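Local coordinates for Card1 endonuclease domain-containing protein (Vibrio cholerae, PDB 1XMX), which is of unknown function but carries a Card1-like endonuclease domain of the PDDEXK clan and so probably binds nucleic acid, at residues 45-49 / 146-152; 10-14 / 39-43. All blocks are in the same frame, centred on the assembly; numbering follows the deposited sequence.

Contact 1: 45-49 / 146-152; sequences RLSDV and DYLTIFG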
ATOM      1  N   ARG A  45      -1.688  18.341   3.155  1.00 20.95           N
ATOM      2  CA  ARG A  45      -1.619  16.876   3.357  1.00 19.97           C
ATOM      3  C   ARG A  45      -0.277  16.413   3.947  1.00 20.85           C
ATOM      4  O   ARG A  45      -0.230  15.533   4.870  1.00 20.83           O
ATOM      5  CB  ARG A  45      -1.846  16.164   2.046  1.00 16.97           C
ATOM      6  CG  ARG A  45      -3.248  16.258   1.540  1.00 17.83           C
ATOM      7  CD  ARG A  45      -3.239  15.764   0.118  1.00 21.59           C
ATOM      8  NE  ARG A  45      -4.445  16.070  -0.626  1.00 23.57           N
ATOM      9  CZ  ARG A  45      -4.503  16.122  -1.964  1.00 26.21           C
ATOM     10  NH1 ARG A  45      -3.410  15.900  -2.691  1.00 25.76           N
ATOM     11  NH2 ARG A  45      -5.662  16.416  -2.578  1.00 25.21           N
ATOM     12  N   LEU A  46       0.815  16.913   3.370  1.00 18.18           N
ATOM     13  CA  LEU A  46       2.152  16.663   3.915  1.00 18.38           C
ATOM     14  C   LEU A  46       2.236  17.051   5.389  1.00 18.04           C
ATOM     15  O   LEU A  46       2.855  16.344   6.212  1.00 16.65           O
ATOM     16  CB  LEU A  46       3.211  17.480   3.151  1.00 16.33           C
ATOM     17  CG  LEU A  46       3.449  16.981   1.739  1.00 17.60           C
ATOM     18  CD1 LEU A  46       4.400  17.843   0.981  1.00 16.29           C
ATOM     19  CD2 LEU A  46       4.025  15.524   1.783  1.00 18.30           C
ATOM     20  N   SER A  47       1.651  18.208   5.697  1.00 18.75           N
ATOM     21  CA  SER A  47       1.619  18.725   7.059  1.00 19.99           C
ATOM     22  C   SER A  47       0.787  17.894   7.997  1.00 21.32           C
ATOM     23  O   SER A  47       1.155  17.788   9.138  1.00 20.84           O
ATOM     24  CB  SER A  47       1.084  20.143   7.066  1.00 19.59           C
ATOM     25  OG  SER A  47       2.028  20.960   6.400  1.00 20.33           O
ATOM     26  N   ASP A  48      -0.339  17.328   7.544  1.00 23.00           N
ATOM     27  CA  ASP A  48      -1.139  16.388   8.402  1.00 24.48           C
ATOM     28  C   ASP A  48      -0.305  15.182   8.882  1.00 22.56           C
ATOM     29  O   ASP A  48      -0.316  14.795  10.050  1.00 24.40           O
ATOM     30  CB  ASP A  48      -2.359  15.858   7.653  1.00 27.92           C
ATOM     31  CG  ASP A  48      -3.363  16.938   7.361  1.00 31.90           C
ATOM     32  OD1 ASP A  48      -3.248  18.020   7.994  1.00 33.43           O
ATOM     33  OD2 ASP A  48      -4.265  16.713   6.490  1.00 34.25           O
ATOM     34  N   VAL A  49       0.438  14.596   7.968  1.00 19.13           N
ATOM     35  CA  VAL A  49       1.282  13.472   8.316  1.00 20.46           C
ATOM     36  C   VAL A  49       2.443  13.924   9.262  1.00 19.42           C
ATOM     37  O   VAL A  49       2.715  13.302  10.325  1.00 20.40           O
ATOM     38  CB  VAL A  49       1.845  12.888   7.032  1.00 19.53           C
ATOM     39  CG1 VAL A  49       3.007  11.924   7.318  1.00 19.54           C
ATOM     40  CG2 VAL A  49       0.712  12.286   6.174  1.00 18.80           C
ATOM     41  N   ASP A 146      -0.751   7.179   6.381  1.00 25.15           N
ATOM     42  CA  ASP A 146       0.033   8.369   6.012  1.00 22.89           C
ATOM     43  C   ASP A 146       0.162   8.458   4.539  1.00 23.18           C
ATOM     44  O   ASP A 146       0.081   9.570   3.960  1.00 24.28           O
ATOM     45  CB  ASP A 146       1.427   8.229   6.533  1.00 24.54           C
ATOM     46  CG  ASP A 146       1.512   8.557   7.966  1.00 26.75           C
ATOM     47  OD1 ASP A 146       0.549   9.236   8.456  1.00 28.89           O
ATOM     48  OD2 ASP A 146       2.526   8.134   8.586  1.00 28.28           O
ATOM     49  N   TYR A 147       0.372   7.288   3.928  1.00 21.34           N
ATOM     50  CA  TYR A 147       0.496   7.205   2.483  1.00 19.99           C
ATOM     51  C   TYR A 147      -0.764   7.674   1.805  1.00 20.44           C
ATOM     52  O   TYR A 147      -0.701   8.447   0.855  1.00 20.43           O
ATOM     53  CB  TYR A 147       0.751   5.766   2.042  1.00 19.97           C
ATOM     54  CG  TYR A 147       2.033   5.672   1.254  1.00 19.99           C
ATOM     55  CD1 TYR A 147       2.086   6.083  -0.066  1.00 19.86           C
ATOM     56  CD2 TYR A 147       3.206   5.204   1.842  1.00 20.19           C
ATOM     57  CE1 TYR A 147       3.265   6.010  -0.788  1.00 19.32           C
ATOM     58  CE2 TYR A 147       4.410   5.128   1.121  1.00 18.61           C
ATOM     59  CZ  TYR A 147       4.411   5.520  -0.193  1.00 18.46           C
ATOM     60  OH  TYR A 147       5.560   5.458  -0.921  1.00 19.17           O
ATOM     61  N   LEU A 148      -1.923   7.221   2.284  1.00 19.66           N
ATOM     62  CA  LEU A 148      -3.160   7.650   1.669  1.00 19.60           C
ATOM     63  C   LEU A 148      -3.370   9.145   1.817  1.00 20.20           C
ATOM     64  O   LEU A 148      -3.789   9.805   0.845  1.00 23.36           O
ATOM     65  CB  LEU A 148      -4.369   6.859   2.165  1.00 19.79           C
ATOM     66  CG  LEU A 148      -4.268   5.340   1.924  1.00 21.18           C
ATOM     67  CD1 LEU A 148      -5.374   4.590   2.626  1.00 18.48           C
ATOM     68  CD2 LEU A 148      -4.278   5.003   0.455  1.00 19.93           C
ATOM     69  N   THR A 149      -3.100   9.688   3.008  1.00 17.80           N
ATOM     70  CA  THR A 149      -3.265  11.108   3.227  1.00 19.26           C
ATOM     71  C   THR A 149      -2.412  11.880   2.215  1.00 19.43           C
ATOM     72  O   THR A 149      -2.880  12.797   1.532  1.00 22.25           O
ATOM     73  CB  THR A 149      -2.833  11.488   4.634  1.00 20.46           C
ATOM     74  OG1 THR A 149      -3.666  10.786   5.538  1.00 23.84           O
ATOM     75  CG2 THR A 149      -2.940  13.015   4.871  1.00 19.87           C
ATOM     76  N   ILE A 150      -1.156  11.508   2.125  1.00 19.30           N
ATOM     77  CA  ILE A 150      -0.261  12.195   1.212  1.00 21.61           C
ATOM     78  C   ILE A 150      -0.851  12.284  -0.181  1.00 23.32           C
ATOM     79  O   ILE A 150      -0.714  13.332  -0.828  1.00 23.43           O
ATOM     80  CB  ILE A 150       1.128  11.552   1.156  1.00 20.76           C
ATOM     81  CG1 ILE A 150       1.853  11.814   2.487  1.00 20.70           C
ATOM     82  CG2 ILE A 150       1.923  12.106  -0.069  1.00 19.43           C
ATOM     83  CD1 ILE A 150       3.206  11.101   2.608  1.00 21.34           C
ATOM     84  N   PHE A 151      -1.487  11.199  -0.643  1.00 23.44           N
ATOM     85  CA  PHE A 151      -2.018  11.172  -2.005  1.00 23.93           C
ATOM     86  C   PHE A 151      -3.489  11.558  -2.177  1.00 24.33           C
ATOM     87  O   PHE A 151      -4.095  11.303  -3.220  1.00 26.57           O
ATOM     88  CB  PHE A 151      -1.701   9.845  -2.679  1.00 21.66           C
ATOM     89  CG  PHE A 151      -0.249   9.720  -3.067  1.00 22.55           C
ATOM     90  CD1 PHE A 151       0.210  10.251  -4.259  1.00 21.49           C
ATOM     91  CD2 PHE A 151       0.653   9.069  -2.250  1.00 22.33           C
ATOM     92  CE1 PHE A 151       1.524  10.154  -4.608  1.00 21.92           C
ATOM     93  CE2 PHE A 151       1.963   8.964  -2.612  1.00 20.39           C
ATOM     94  CZ  PHE A 151       2.403   9.499  -3.792  1.00 20.57           C
ATOM     95  N   GLY A 152      -4.054  12.174  -1.149  1.00 24.90           N
ATOM     96  CA  GLY A 152      -5.356  12.828  -1.284  1.00 24.24           C
ATOM     97  C   GLY A 152      -6.566  11.970  -1.014  1.00 26.78           C
ATOM     98  O   GLY A 152      -7.691  12.336  -1.406  1.00 27.73           O
TER
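Val49 and Arg45, one turn apart on the same helix, reach across to the C-terminal turns of helix 144-150, where apolar packing and the passage of Arg45 along the helix end make the contact without direct hydrogen bonds. The two helical segments run nearly antiparallel, at 160°, with their axes 8.8 Å apart.

Among the apolar contacts, Val49 is central: its branched, compact side chain spreads two methyls over the neighbouring helix. CG2 lies 3.9 Å from Ile150 CG1 and equally close to Thr149 CG2. Leu46 adds a looser touch, CD2 to Ile150 CG1 at 4.4 Å. Thr149 suits the border of this patch, because its methyl faces Val49 and the CB of Asp48 while its hydroxyl bonds back to the carbonyl of Ala145. Val49 CG1, set anti to the backbone N (chi1 166°), instead rests against the carboxylate of Asp146, 3.7 Å from its CG; that carboxylate is occupied in a salt bridge with Arg53.

Arg45 makes the contact at the helix end. Its chain is extended from CG to NE, with CD 3.3 Å from Thr149 O. The guanidinium then lies flat over Gly152, whose CA sits 3.4 Å above the plane near its centre. Gly152, at positive phi, is the C-prime residue of the Schellman motif that ends this helix, and its lack of a side chain lets the guanidinium settle so closely; the cation is probably favourable near the helix C-terminus.

Helix 15-22 backs the seam, its Val18 touching Leu46 and Val49 while its Val15 packs on Tyr147 and Phe151.

Contact 2: 10-14 / 39-43; sequences IDQDP and QTVIY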
ATOM      1  N   ILE A  10       7.977  20.618  -3.283  1.00 22.18           N
ATOM      2  CA  ILE A  10       6.786  19.807  -3.480  1.00 22.62           C
ATOM      3  C   ILE A  10       6.635  19.378  -4.942  1.00 24.11           C
ATOM      4  O   ILE A  10       6.875  20.158  -5.884  1.00 23.46           O
ATOM      5  CB  ILE A  10       5.490  20.539  -2.995  1.00 23.55           C
ATOM      6  CG1 ILE A  10       5.372  20.506  -1.453  1.00 22.39           C
ATOM      7  CG2 ILE A  10       4.194  19.859  -3.603  1.00 23.29           C
ATOM      8  CD1 ILE A  10       4.371  21.489  -0.924  1.00 22.63           C
ATOM      9  N   ASP A  11       6.234  18.126  -5.127  1.00 24.69           N
ATOM     10  CA  ASP A  11       5.716  17.699  -6.414  1.00 23.45           C
ATOM     11  C   ASP A  11       4.519  16.762  -6.220  1.00 23.92           C
ATOM     12  O   ASP A  11       3.999  16.700  -5.123  1.00 20.83           O
ATOM     13  CB  ASP A  11       6.816  17.161  -7.356  1.00 24.95           C
ATOM     14  CG  ASP A  11       7.390  15.814  -6.926  1.00 25.83           C
ATOM     15  OD1 ASP A  11       6.814  15.155  -6.033  1.00 26.65           O
ATOM     16  OD2 ASP A  11       8.433  15.421  -7.502  1.00 25.95           O
ATOM     17  N   GLN A  12       4.065  16.084  -7.282  1.00 25.03           N
ATOM     18  CA  GLN A  12       2.901  15.226  -7.191  1.00 28.13           C
ATOM     19  C   GLN A  12       3.230  13.891  -6.534  1.00 26.94           C
ATOM     20  O   GLN A  12       2.356  13.195  -6.102  1.00 26.90           O
ATOM     21  CB  GLN A  12       2.267  15.013  -8.558  1.00 32.79           C
ATOM     22  CG  GLN A  12       2.068  16.316  -9.344  1.00 39.59           C
ATOM     23  CD  GLN A  12       1.096  17.351  -8.705  1.00 43.62           C
ATOM     24  OE1 GLN A  12      -0.117  17.090  -8.607  1.00 45.76           O
ATOM     25  NE2 GLN A  12       1.631  18.559  -8.317  1.00 43.65           N
ATOM     26  N   ASP A  13       4.499  13.545  -6.414  1.00 24.34           N
ATOM     27  CA  ASP A  13       4.838  12.394  -5.568  1.00 23.08           C
ATOM     28  C   ASP A  13       5.900  12.734  -4.510  1.00 22.08           C
ATOM     29  O   ASP A  13       7.061  12.466  -4.726  1.00 22.02           O
ATOM     30  CB  ASP A  13       5.288  11.238  -6.483  1.00 23.04           C
ATOM     31  CG  ASP A  13       5.624  10.018  -5.743  1.00 24.84           C
ATOM     32  OD1 ASP A  13       5.783  10.016  -4.494  1.00 29.72           O
ATOM     33  OD2 ASP A  13       5.755   9.017  -6.405  1.00 25.85           O
ATOM     34  N   PRO A  14       5.509  13.376  -3.390  1.00 22.53           N
ATOM     35  CA  PRO A  14       6.468  13.926  -2.442  1.00 21.23           C
ATOM     36  C   PRO A  14       6.780  13.067  -1.238  1.00 20.57           C
ATOM     37  O   PRO A  14       7.240  13.587  -0.240  1.00 20.62           O
ATOM     38  CB  PRO A  14       5.761  15.177  -1.959  1.00 22.13           C
ATOM     39  CG  PRO A  14       4.286  14.799  -2.000  1.00 21.60           C
ATOM     40  CD  PRO A  14       4.129  13.695  -2.985  1.00 22.63           C
ATOM     41  N   GLN A  39      -0.202  24.186  -5.175  1.00 20.24           N
ATOM     42  CA  GLN A  39       0.255  23.037  -4.421  1.00 20.18           C
ATOM     43  C   GLN A  39       0.004  23.192  -2.901  1.00 19.40           C
ATOM     44  O   GLN A  39       0.467  22.367  -2.107  1.00 19.21           O
ATOM     45  CB  GLN A  39       1.745  22.817  -4.713  1.00 17.43           C
ATOM     46  CG  GLN A  39       1.950  22.381  -6.133  1.00 17.89           C
ATOM     47  CD  GLN A  39       3.401  22.229  -6.474  1.00 19.73           C
ATOM     48  OE1 GLN A  39       4.189  23.159  -6.254  1.00 18.57           O
ATOM     49  NE2 GLN A  39       3.786  21.050  -6.956  1.00 19.00           N
ATOM     50  N   THR A  40      -0.718  24.239  -2.513  1.00 20.19           N
ATOM     51  CA  THR A  40      -1.164  24.441  -1.124  1.00 22.39           C
ATOM     52  C   THR A  40      -1.830  23.173  -0.527  1.00 22.13           C
ATOM     53  O   THR A  40      -1.622  22.803   0.651  1.00 21.10           O
ATOM     54  CB  THR A  40      -2.199  25.619  -1.071  1.00 24.08           C
ATOM     55  OG1 THR A  40      -1.570  26.833  -1.476  1.00 23.53           O
ATOM     56  CG2 THR A  40      -2.746  25.788   0.343  1.00 25.54           C
ATOM     57  N   VAL A  41      -2.624  22.490  -1.340  1.00 20.61           N
ATOM     58  CA  VAL A  41      -3.350  21.307  -0.824  1.00 22.26           C
ATOM     59  C   VAL A  41      -2.374  20.129  -0.514  1.00 21.73           C
ATOM     60  O   VAL A  41      -2.490  19.483   0.522  1.00 18.01           O
ATOM     61  CB  VAL A  41      -4.527  20.914  -1.753  1.00 23.42           C
ATOM     62  CG1 VAL A  41      -3.974  20.550  -3.168  1.00 23.64           C
ATOM     63  CG2 VAL A  41      -5.381  19.782  -1.096  1.00 24.09           C
ATOM     64  N   ILE A  42      -1.394  19.895  -1.408  1.00 21.68           N
ATOM     65  CA  ILE A  42      -0.350  18.921  -1.182  1.00 19.90           C
ATOM     66  C   ILE A  42       0.379  19.293   0.104  1.00 18.84           C
ATOM     67  O   ILE A  42       0.557  18.449   1.001  1.00 19.24           O
ATOM     68  CB  ILE A  42       0.670  18.828  -2.374  1.00 20.56           C
ATOM     69  CG1 ILE A  42      -0.055  18.499  -3.701  1.00 23.43           C
ATOM     70  CG2 ILE A  42       1.687  17.747  -2.111  1.00 18.13           C
ATOM     71  CD1 ILE A  42       0.822  18.726  -4.955  1.00 23.59           C
ATOM     72  N   TYR A  43       0.780  20.553   0.231  1.00 18.57           N
ATOM     73  CA  TYR A  43       1.328  21.044   1.486  1.00 18.28           C
ATOM     74  C   TYR A  43       0.515  20.698   2.767  1.00 18.77           C
ATOM     75  O   TYR A  43       1.096  20.276   3.778  1.00 20.31           O
ATOM     76  CB  TYR A  43       1.606  22.537   1.425  1.00 19.15           C
ATOM     77  CG  TYR A  43       1.889  23.159   2.792  1.00 20.33           C
ATOM     78  CD1 TYR A  43       3.100  22.918   3.470  1.00 21.25           C
ATOM     79  CD2 TYR A  43       0.945  23.976   3.416  1.00 20.41           C
ATOM     80  CE1 TYR A  43       3.366  23.509   4.762  1.00 20.01           C
ATOM     81  CE2 TYR A  43       1.197  24.574   4.646  1.00 19.71           C
ATOM     82  CZ  TYR A  43       2.411  24.318   5.333  1.00 21.57           C
ATOM     83  OH  TYR A  43       2.671  24.945   6.576  1.00 22.68           O
TER
HETATM   84  O   HOH W   1       6.910  23.115  -6.881  1.00 31.60           O
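Chi1 of -77° sets Ile10 CG1 anti to its own carbonyl carbon and leaves the CG2 branch to meet helix 40-52, while Gln39, extended beyond CG (chi2 177°), carries its amide out to the loop backbone. The Ile10 and Gln39 side chains thereby slide past each other in opposite directions, and the Gln39 amide ends beside the carbonyl of Ile10.

That carbonyl receives a weak, bent hydrogen bond from Gln39 NE2, 3.4 Å from Ile10 O. A water reinforces the link by donating to both ends: it is 3.1 Å from Ile10 O and 2.8 Å from Gln39 OE1. Since OE1 also accepts from the backbone N of Asp36, the amide orientation is well determined. Gln39 stands at the N-cap position, yet its amide is spent on the loop: a glutamine suits this place because it offers both donor and acceptor.

Beneath these polar links, Ile10 and Ile42 form the apolar core, CG2 to CG2 at 3.6 Å. Pro14 extends it, with ring atom CG 3.9 Å from Ile42 CG2, and Ile10 CD1 lies 3.8 Å from Tyr43 CB. Branched isoleucines fit because each has methyls for more than one neighbour. At the exposed margin the bent chain of Gln12 crosses Ile42 at about a right angle, its NE2 3.5 Å from CD1 on the other branch.

Strand 4-9, helix 15-22 and strand 30-35 form a beta-alpha-beta crossover between adjacent parallel strands; the loop and the start of helix 40-52 lie at the C-terminal ends of the parallel strands of the first mixed sheet. Ile10 still pairs through its backbone with Ile34, while its side chain packs on Phe33 and on Phe59 of strand 56-61.

Overall arrangement
From the N terminus, strand 4-9 runs into loop 10-14, and the chain passes through helix 15-22 and strand 30-35 before contact 2 brings 39-43 back against that loop, closing a short circuit within the parallel part of the first mixed sheet. Contact 1 opens on the next turns of the same helix 40-52 and closes only after nearly a hundred residues, which include the remaining strands of that sheet. The two contacts are in series, neither nested nor crossing. They meet side by side, Leu46 packing on Ile10 and Pro14, and Phe151 on Gln12 and Asp13. Together they join helix 40-52 to the first strand's loop and to helix 144-150, which leads toward the second mixed sheet.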